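Local coordinates for Glucanase/chitosanase (Paenibacillus fukuinensis, PDB 4ZY9), which probably hydrolyses chitosan and beta-glucan as a whole enzyme, this piece being its first chitosan-binding module, a CBM32 beta-sandwich, at residues A[49-54]-A[114-119]; A[76-81]-A[89-94]. The protein carries 1 engineered substitution. All blocks are in the same frame, centred on the assembly; numbering follows the deposited sequence.

Interaction 1. Residues A[49-54]-A[114-119]; sequences WIYVNL and YVRMHG. Engineered in segment 114-119: Met117 (natural residue Val).
Two neighbouring strands in one sheet of the CBM32 beta-sandwich, 49-54 and 114-119, form an antiparallel pair whose axes run at 167° to each other. Four backbone hydrogen bonds join them, two at the pair Ile50 and Met117 and two at Val52 and Val115; the shortest, Met117 N to Ile50 O at 2.9 Å, lies nearly along the C=O axis. On the face bearing Trp49, Tyr51 and Arg116, the main side-chain interaction is cation-pi. Trp49 has CG between its backbone N and carbonyl carbon (chi1 59°), and Arg116, bent at chi3 (72°), brings CZ to 5.0 Å from the centroid of the Trp49 five-membered ring. NH1 lies over that ring face toward its rim, NH2 is hydrogen-bonded to Gln78 OE1, and CD2 of His118 packs against Trp49 CB at 3.7 Å. An alanine in place of Trp49 would remove the indole and would probably cost Arg116 this cation-pi partner and loosen the packing around His118. Farther along, the rings of Tyr51 and Tyr114 meet obliquely, with Tyr51 CE1 3.8 Å from Tyr114 CD1, and Tyr114 CE1 touches Asn53 CG at 3.5 Å. The face of Ile50, Val52, Val115 and Met117 is apolar: Ile50 CG2 approaches CB of the engineered selenomethionine Met117 at 4.1 Å. Leu54, at the strand end, brings CD1 to Val115 CG2. This apolar face looks into the sandwich, where Val115 and Met117 touch strand 57-67 and Ile50 rests on Leu130 and Phe133 of strand 129-136. Within the sheet, strand 14-17 flanks 48-54, and strand 75-80 flanks 114-122.

Interaction 2. Residues A[76-81]-A[89-94]; sequences TIQVSN and WTTVYT
Backbone hydrogen bonding defines the pairing of 76-81 with 89-94, and it is uneven along its length. Val79 and Thr90 exchange two regular bonds, Val79 N to Thr90 O and Thr90 N to Val79 O, both 2.9 Å with their donors in the carbonyl plane. At Ile77 the pattern changes: its carbonyl oxygen accepts Val92 N at 2.8 Å, nearly along the C=O axis, and also a weak bond from Tyr93 N at 3.4 Å. Ile77 N donates to Tyr93 O from above the carbonyl plane. Two residues, Val92 and Tyr93, stand across from the single Ile77, which makes this a classic beta bulge; it shifts the register by one residue within a beta hairpin at the edge of the sheet, where 90-95 is an outermost strand. Apolar contacts gather around the bulge, where Ile77 CG2 meets Val92 CG2 at 3.7 Å and Val79 CG2 meets Val92 CG1 at 4.0 Å. Ile105 and Phe107 of strand 102-107 touch Ile77 and Val92 respectively. Aromatic contacts centre on Trp89, whose indole is sandwiched: Ser80 CB makes a CH-pi contact over one face, 4.0 Å from the six-membered ring centroid, while Gln78 OE1, itself bonded to Arg116, lies above the opposite face, offset toward the rim. Among polar side chains, Gln78 extends beyond CG, bringing NE2 to Thr76 OG1 in a weak bond, and Ser80 OG accepts from Asp82 N.

Overall arrangement
Interactions 1 and 2 lie in the same five-stranded sheet, their centres about 9 Å apart, and strands 114-122 and 75-80 are neighbours, so four strands run side by side. Along the chain, the hairpin of interaction 2 is nested inside the loop closed by interaction 1. His118 O and Thr76 N, 2.8 Å apart, probably form one of the backbone hydrogen bonds between them. Arg116 is the main side-chain bridge: its NH2 is hydrogen-bonded to Gln78 OE1 at 2.7 Å, and its guanidinium makes cation-pi contacts with both Trp49 and Trp89. Tyr114 CB also packs on Trp89 CH2 at 3.8 Å.

Interaction 1. Residues A[49-54]-A[114-119]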
ATOM      1  N   TRP A  49      -5.694   3.490  -4.812  1.00  3.94           N
ATOM      2  CA  TRP A  49      -4.480   2.599  -4.714  1.00  3.98           C
ATOM      3  C   TRP A  49      -3.275   3.369  -4.372  1.00  3.61           C
ATOM      4  O   TRP A  49      -3.196   4.606  -4.645  1.00  4.19           O
ATOM      5  CB  TRP A  49      -4.347   1.714  -5.978  1.00  4.31           C
ATOM      6  CG  TRP A  49      -4.230   2.463  -7.268  1.00  4.62           C
ATOM      7  CD1 TRP A  49      -5.240   2.638  -8.179  1.00  5.35           C
ATOM      8  CD2 TRP A  49      -3.113   3.201  -7.756  1.00  5.17           C
ATOM      9  NE1 TRP A  49      -4.832   3.385  -9.216  1.00  6.03           N
ATOM     10  CE2 TRP A  49      -3.523   3.737  -9.056  1.00  5.46           C
ATOM     11  CE3 TRP A  49      -1.841   3.400  -7.325  1.00  5.24           C
ATOM     12  CZ2 TRP A  49      -2.673   4.538  -9.833  1.00  6.18           C
ATOM     13  CZ3 TRP A  49      -0.995   4.287  -8.126  1.00  4.68           C
ATOM     14  CH2 TRP A  49      -1.422   4.784  -9.334  1.00  5.26           C
ATOM     15  N   ILE A  50      -2.260   2.680  -3.864  1.00  3.70           N
ATOM     16  CA  ILE A  50      -0.978   3.232  -3.614  1.00  3.37           C
ATOM     17  C   ILE A  50       0.043   2.171  -3.848  1.00  3.80           C
ATOM     18  O   ILE A  50      -0.174   1.012  -3.401  1.00  4.07           O
ATOM     19  CB  ILE A  50      -0.888   3.826  -2.183  1.00  3.61           C
ATOM     20  CG1 ILE A  50       0.493   4.450  -1.910  1.00  4.47           C
ATOM     21  CG2 ILE A  50      -1.270   2.806  -1.109  1.00  3.58           C
ATOM     22  CD1 ILE A  50       0.460   5.355  -0.742  1.00  5.10           C
ATOM     23  N   TYR A  51       1.149   2.455  -4.491  1.00  4.08           N
ATOM     24  CA  TYR A  51       2.223   1.519  -4.633  1.00  4.08           C
ATOM     25  C   TYR A  51       3.541   2.147  -4.310  1.00  3.78           C
ATOM     26  O   TYR A  51       3.702   3.404  -4.315  1.00  5.16           O
ATOM     27  CB  TYR A  51       2.331   0.796  -6.023  1.00  4.35           C
ATOM     28  CG  TYR A  51       2.686   1.636  -7.211  1.00  4.96           C
ATOM     29  CD1 TYR A  51       3.983   2.050  -7.470  1.00  5.44           C
ATOM     30  CD2 TYR A  51       1.754   1.973  -8.134  1.00  5.21           C
ATOM     31  CE1 TYR A  51       4.294   2.755  -8.634  1.00  5.63           C
ATOM     32  CE2 TYR A  51       2.078   2.685  -9.314  1.00  6.10           C
ATOM     33  CZ  TYR A  51       3.340   3.037  -9.487  1.00  5.39           C
ATOM     34  OH  TYR A  51       3.657   3.736 -10.673  1.00  7.21           O
ATOM     35  N   VAL A  52       4.532   1.332  -3.982  1.00  4.51           N
ATOM     36  CA  VAL A  52       5.924   1.692  -3.727  1.00  4.57           C
ATOM     37  C   VAL A  52       6.811   1.064  -4.747  1.00  4.53           C
ATOM     38  O   VAL A  52       6.624  -0.068  -5.132  1.00  4.84           O
ATOM     39  CB  VAL A  52       6.343   1.368  -2.284  1.00  5.05           C
ATOM     40  CG1 VAL A  52       6.254  -0.086  -1.961  1.00  5.46           C
ATOM     41  CG2 VAL A  52       7.680   1.965  -1.958  1.00  5.50           C
ATOM     42  N   ASN A  53       7.850   1.844  -5.178  1.00  4.76           N
ATOM     43  CA  ASN A  53       8.940   1.373  -6.029  1.00  4.75           C
ATOM     44  C   ASN A  53      10.057   0.995  -5.129  1.00  6.10           C
ATOM     45  O   ASN A  53      10.687   1.903  -4.509  1.00  6.42           O
ATOM     46  CB  ASN A  53       9.289   2.526  -6.987  1.00  5.14           C
ATOM     47  CG  ASN A  53      10.414   2.150  -7.938  1.00  5.91           C
ATOM     48  OD1 ASN A  53      11.132   1.214  -7.728  1.00  7.63           O
ATOM     49  ND2 ASN A  53      10.595   2.961  -8.976  1.00  7.24           N
ATOM     50  N   LEU A  54      10.336  -0.261  -4.970  1.00  5.97           N
ATOM     51  CA  LEU A  54      11.440  -0.708  -4.133  1.00  6.58           C
ATOM     52  C   LEU A  54      12.842  -0.369  -4.639  1.00  7.63           C
ATOM     53  O   LEU A  54      13.836  -0.558  -3.913  1.00  8.78           O
ATOM     54  CB  LEU A  54      11.288  -2.209  -3.854  1.00  6.22           C
ATOM     55  CG  LEU A  54      10.008  -2.708  -3.252  1.00  5.90           C
ATOM     56  CD1 LEU A  54      10.028  -4.158  -3.157  1.00  6.59           C
ATOM     57  CD2 LEU A  54       9.762  -2.034  -1.901  1.00  6.56           C
ATOM     58  N   TYR A 114       7.629  -3.407  -7.562  1.00  4.22           N
ATOM     59  CA  TYR A 114       6.522  -2.591  -7.083  1.00  4.02           C
ATOM     60  C   TYR A 114       5.529  -3.369  -6.269  1.00  4.10           C
ATOM     61  O   TYR A 114       5.222  -4.519  -6.651  1.00  4.66           O
ATOM     62  CB  TYR A 114       5.780  -1.903  -8.242  1.00  4.90           C
ATOM     63  CG  TYR A 114       6.628  -1.151  -9.210  1.00  5.30           C
ATOM     64  CD1 TYR A 114       7.013   0.152  -8.995  1.00  5.24           C
ATOM     65  CD2 TYR A 114       7.138  -1.780 -10.341  1.00  6.25           C
ATOM     66  CE1 TYR A 114       7.790   0.882  -9.909  1.00  6.14           C
ATOM     67  CE2 TYR A 114       7.964  -1.064 -11.272  1.00  6.32           C
ATOM     68  CZ  TYR A 114       8.208   0.221 -11.031  1.00  6.77           C
ATOM     69  OH  TYR A 114       9.061   0.899 -11.922  1.00  8.28           O
ATOM     70  N   VAL A 115       5.013  -2.781  -5.201  1.00  3.64           N
ATOM     71  CA  VAL A 115       4.055  -3.466  -4.340  1.00  3.51           C
ATOM     72  C   VAL A 115       2.881  -2.497  -4.130  1.00  3.59           C
ATOM     73  O   VAL A 115       3.155  -1.315  -3.770  1.00  4.05           O
ATOM     74  CB  VAL A 115       4.694  -3.870  -2.995  1.00  4.17           C
ATOM     75  CG1 VAL A 115       3.656  -4.597  -2.132  1.00  4.74           C
ATOM     76  CG2 VAL A 115       5.895  -4.712  -3.246  1.00  4.51           C
ATOM     77  N   ARG A 116       1.673  -2.917  -4.400  1.00  3.78           N
ATOM     78  CA  ARG A 116       0.508  -2.086  -4.406  1.00  3.53           C
ATOM     79  C   ARG A 116      -0.552  -2.553  -3.432  1.00  3.77           C
ATOM     80  O   ARG A 116      -0.812  -3.760  -3.352  1.00  4.66           O
ATOM     81  CB  ARG A 116      -0.122  -2.079  -5.803  1.00  4.88           C
ATOM     82  CG  ARG A 116      -1.271  -1.097  -6.021  1.00  4.81           C
ATOM     83  CD  ARG A 116      -1.592  -0.695  -7.459  1.00  6.17           C
ATOM     84  NE  ARG A 116      -2.218  -1.791  -8.201  1.00  7.27           N
ATOM     85  CZ  ARG A 116      -2.986  -1.612  -9.302  1.00  8.32           C
ATOM     86  NH1 ARG A 116      -3.124  -0.396  -9.791  1.00  9.94           N
ATOM     87  NH2 ARG A 116      -3.573  -2.631  -9.838  1.00  9.05           N
HETATM   88  N   MSE A 117      -1.179  -1.628  -2.785  1.00  3.39           N
HETATM   89  CA  MSE A 117      -2.478  -1.834  -2.080  1.00  3.50           C
HETATM   90  C   MSE A 117      -3.533  -1.236  -2.963  1.00  3.03           C
HETATM   91  O   MSE A 117      -3.459  -0.012  -3.281  1.00  3.68           O
HETATM   92  CB  MSE A 117      -2.457  -1.130  -0.758  1.00  4.01           C
HETATM   93  CG  MSE A 117      -3.632  -1.455   0.171  1.00  5.17           C
HETATM   94 SE   MSE A 117      -5.406  -0.732  -0.441  1.00  7.53          SE
HETATM   95  CE  MSE A 117      -5.011   1.162  -0.477  1.00  6.46           C
ATOM     96  N   HIS A 118      -4.419  -2.030  -3.538  1.00  3.54           N
ATOM     97  CA  HIS A 118      -5.508  -1.580  -4.394  1.00  3.77           C
ATOM     98  C   HIS A 118      -6.823  -1.779  -3.659  1.00  3.63           C
ATOM     99  O   HIS A 118      -7.154  -2.903  -3.318  1.00  4.31           O
ATOM    100  CB  HIS A 118      -5.489  -2.333  -5.748  1.00  4.09           C
ATOM    101  CG  HIS A 118      -6.441  -1.829  -6.723  1.00  4.63           C
ATOM    102  ND1 HIS A 118      -7.749  -2.186  -6.727  1.00  5.66           N
ATOM    103  CD2 HIS A 118      -6.294  -0.887  -7.677  1.00  4.95           C
ATOM    104  CE1 HIS A 118      -8.391  -1.504  -7.673  1.00  5.10           C
ATOM    105  NE2 HIS A 118      -7.525  -0.707  -8.251  1.00  5.84           N
ATOM    106  N   GLY A 119      -7.521  -0.745  -3.400  1.00  3.65           N
ATOM    107  CA  GLY A 119      -8.683  -0.775  -2.603  1.00  4.14           C
ATOM    108  C   GLY A 119      -9.932  -0.500  -3.374  1.00  5.05           C
ATOM    109  O   GLY A 119      -9.996   0.472  -4.183  1.00  5.21           O
TER

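Interaction 2. Residues A[76-81]-A[89-94]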
ATOM      1  N   THR A  76      -6.868  -5.513  -2.269  1.00  4.25           N
ATOM      2  CA  THR A  76      -5.864  -6.525  -2.596  0.80  4.34           C
ATOM      3  C   THR A  76      -4.488  -5.983  -2.353  1.00  4.03           C
ATOM      4  O   THR A  76      -4.262  -4.728  -2.350  1.00  4.48           O
ATOM      5  CB  THR A  76      -5.959  -6.978  -4.099  0.80  4.49           C
ATOM      6  OG1 THR A  76      -5.947  -5.804  -4.918  0.80  4.04           O
ATOM      7  CG2 THR A  76      -7.384  -7.642  -4.394  0.80  5.58           C
ATOM      8  N   ILE A  77      -3.570  -6.880  -2.172  1.00  4.11           N
ATOM      9  CA  ILE A  77      -2.125  -6.619  -2.255  0.80  4.73           C
ATOM     10  C   ILE A  77      -1.637  -7.194  -3.540  1.00  4.35           C
ATOM     11  O   ILE A  77      -1.921  -8.381  -3.824  1.00  5.36           O
ATOM     12  CB  ILE A  77      -1.333  -7.167  -1.032  0.80  5.50           C
ATOM     13  CG1 ILE A  77      -1.863  -6.635   0.229  0.80  6.53           C
ATOM     14  CG2 ILE A  77       0.150  -6.893  -1.232  0.80  5.51           C
ATOM     15  CD1 ILE A  77      -1.686  -5.142   0.377  0.80  7.01           C
ATOM     16  N   GLN A  78      -0.925  -6.418  -4.327  1.00  4.26           N
ATOM     17  CA  GLN A  78      -0.460  -6.853  -5.652  1.00  4.55           C
ATOM     18  C   GLN A  78       0.977  -6.558  -5.841  1.00  4.78           C
ATOM     19  O   GLN A  78       1.522  -5.608  -5.223  1.00  5.41           O
ATOM     20  CB  GLN A  78      -1.263  -6.178  -6.740  1.00  6.00           C
ATOM     21  CG  GLN A  78      -2.766  -6.261  -6.536  1.00  7.41           C
ATOM     22  CD  GLN A  78      -3.540  -5.537  -7.592  1.00  9.78           C
ATOM     23  OE1 GLN A  78      -2.972  -4.669  -8.253  1.00 16.29           O
ATOM     24  NE2 GLN A  78      -4.882  -5.668  -7.604  1.00 12.39           N
ATOM     25  N   VAL A  79       1.679  -7.323  -6.669  1.00  4.26           N
ATOM     26  CA  VAL A  79       3.086  -7.115  -6.935  1.00  4.52           C
ATOM     27  C   VAL A  79       3.284  -7.058  -8.450  1.00  4.18           C
ATOM     28  O   VAL A  79       2.605  -7.760  -9.208  1.00  4.99           O
ATOM     29  CB  VAL A  79       3.942  -8.216  -6.289  1.00  5.82           C
ATOM     30  CG1 VAL A  79       3.908  -8.082  -4.737  1.00  7.92           C
ATOM     31  CG2 VAL A  79       3.605  -9.629  -6.725  1.00  6.18           C
ATOM     32  N   SER A  80       4.347  -6.366  -8.800  1.00  4.62           N
ATOM     33  CA  SER A  80       4.791  -6.302 -10.225  0.70  4.78           C
ATOM     34  C   SER A  80       6.321  -6.327 -10.267  1.00  4.66           C
ATOM     35  O   SER A  80       6.990  -5.671  -9.471  1.00  5.41           O
ATOM     36  CB  SER A  80       4.268  -5.027 -10.884  0.70  4.20           C
ATOM     37  OG  SER A  80       4.942  -4.813 -12.161  0.70  3.90           O
ATOM     38  N   ASN A  81       6.861  -7.131 -11.237  1.00  4.46           N
ATOM     39  CA  ASN A  81       8.260  -7.109 -11.524  1.00  5.06           C
ATOM     40  C   ASN A  81       8.521  -6.490 -12.907  1.00  5.33           C
ATOM     41  O   ASN A  81       9.611  -6.724 -13.480  1.00  6.53           O
ATOM     42  CB  ASN A  81       8.834  -8.533 -11.406  1.00  5.47           C
ATOM     43  CG  ASN A  81      10.307  -8.474 -11.268  1.00  5.21           C
ATOM     44  OD1 ASN A  81      10.901  -7.580 -10.711  1.00  6.86           O
ATOM     45  ND2 ASN A  81      10.967  -9.549 -11.750  1.00  6.08           N
ATOM     46  N   TRP A  89       0.389  -6.856 -12.949  1.00  8.38           N
ATOM     47  CA  TRP A  89       0.180  -7.000 -11.490  1.00  6.63           C
ATOM     48  C   TRP A  89      -0.323  -8.412 -11.214  1.00  7.08           C
ATOM     49  O   TRP A  89      -1.179  -8.935 -11.954  1.00  9.23           O
ATOM     50  CB  TRP A  89      -0.831  -6.039 -10.899  1.00  7.92           C
ATOM     51  CG  TRP A  89      -0.463  -4.586 -10.964  1.00  7.50           C
ATOM     52  CD1 TRP A  89      -0.925  -3.668 -11.860  1.00  9.32           C
ATOM     53  CD2 TRP A  89       0.429  -3.876 -10.107  1.00  6.88           C
ATOM     54  NE1 TRP A  89      -0.389  -2.439 -11.612  1.00  8.65           N
ATOM     55  CE2 TRP A  89       0.462  -2.497 -10.560  1.00  7.41           C
ATOM     56  CE3 TRP A  89       1.230  -4.260  -8.995  1.00  6.30           C
ATOM     57  CZ2 TRP A  89       1.182  -1.536  -9.946  1.00  7.02           C
ATOM     58  CZ3 TRP A  89       1.979  -3.287  -8.436  1.00  5.83           C
ATOM     59  CH2 TRP A  89       2.028  -1.904  -8.935  1.00  6.11           C
ATOM     60  N   THR A  90       0.217  -9.058 -10.180  1.00  6.07           N
ATOM     61  CA  THR A  90      -0.306 -10.306  -9.641  1.00  7.07           C
ATOM     62  C   THR A  90      -0.808 -10.051  -8.243  1.00  6.13           C
ATOM     63  O   THR A  90      -0.075  -9.507  -7.370  1.00  5.81           O
ATOM     64  CB  THR A  90       0.778 -11.362  -9.593  1.00  7.96           C
ATOM     65  OG1 THR A  90       1.220 -11.671 -10.945  1.00 11.16           O
ATOM     66  CG2 THR A  90       0.236 -12.632  -9.060  1.00  9.15           C
ATOM     67  N   THR A  91      -2.067 -10.415  -7.984  1.00  5.80           N
ATOM     68  CA  THR A  91      -2.613 -10.372  -6.657  1.00  6.33           C
ATOM     69  C   THR A  91      -2.089 -11.428  -5.761  1.00  5.76           C
ATOM     70  O   THR A  91      -2.057 -12.606  -6.196  1.00  8.59           O
ATOM     71  CB  THR A  91      -4.167 -10.417  -6.734  1.00  6.01           C
ATOM     72  OG1 THR A  91      -4.509  -9.255  -7.502  1.00  7.54           O
ATOM     73  CG2 THR A  91      -4.802 -10.516  -5.401  1.00  7.11           C
ATOM     74  N   VAL A  92      -1.611 -11.073  -4.611  1.00  5.36           N
ATOM     75  CA  VAL A  92      -1.122 -12.041  -3.581  1.00  6.14           C
ATOM     76  C   VAL A  92      -1.999 -12.134  -2.392  1.00  6.27           C
ATOM     77  O   VAL A  92      -1.790 -13.117  -1.600  1.00  7.90           O
ATOM     78  CB  VAL A  92       0.333 -11.714  -3.244  1.00  6.90           C
ATOM     79  CG1 VAL A  92       1.177 -11.790  -4.458  1.00  8.33           C
ATOM     80  CG2 VAL A  92       0.449 -10.402  -2.495  1.00  7.80           C
ATOM     81  N   TYR A  93      -2.962 -11.261  -2.244  1.00  5.72           N
ATOM     82  CA  TYR A  93      -3.825 -11.292  -1.100  1.00  5.42           C
ATOM     83  C   TYR A  93      -5.121 -10.571  -1.468  1.00  5.65           C
ATOM     84  O   TYR A  93      -4.975  -9.455  -2.117  1.00  5.52           O
ATOM     85  CB  TYR A  93      -3.254 -10.622   0.150  1.00  5.85           C
ATOM     86  CG  TYR A  93      -4.185 -10.492   1.311  1.00  5.71           C
ATOM     87  CD1 TYR A  93      -4.431 -11.628   2.108  1.00  7.04           C
ATOM     88  CD2 TYR A  93      -4.807  -9.364   1.621  1.00  6.83           C
ATOM     89  CE1 TYR A  93      -5.268 -11.549   3.173  1.00  7.35           C
ATOM     90  CE2 TYR A  93      -5.655  -9.236   2.722  1.00  6.99           C
ATOM     91  CZ  TYR A  93      -5.879 -10.376   3.500  1.00  6.60           C
ATOM     92  OH  TYR A  93      -6.737 -10.275   4.606  1.00  8.58           O
ATOM     93  N   THR A  94      -6.266 -11.050  -1.142  1.00  6.10           N
ATOM     94  CA  THR A  94      -7.512 -10.429  -1.312  1.00  6.00           C
ATOM     95  C   THR A  94      -8.371 -10.440  -0.039  1.00  5.75           C
ATOM     96  O   THR A  94      -8.452 -11.568   0.606  1.00  5.99           O
ATOM     97  CB  THR A  94      -8.368 -11.052  -2.438  1.00  7.23           C
ATOM     98  OG1 THR A  94      -7.622 -11.134  -3.620  1.00  7.40           O
ATOM     99  CG2 THR A  94      -9.685 -10.428  -2.605  1.00  6.61           C
TER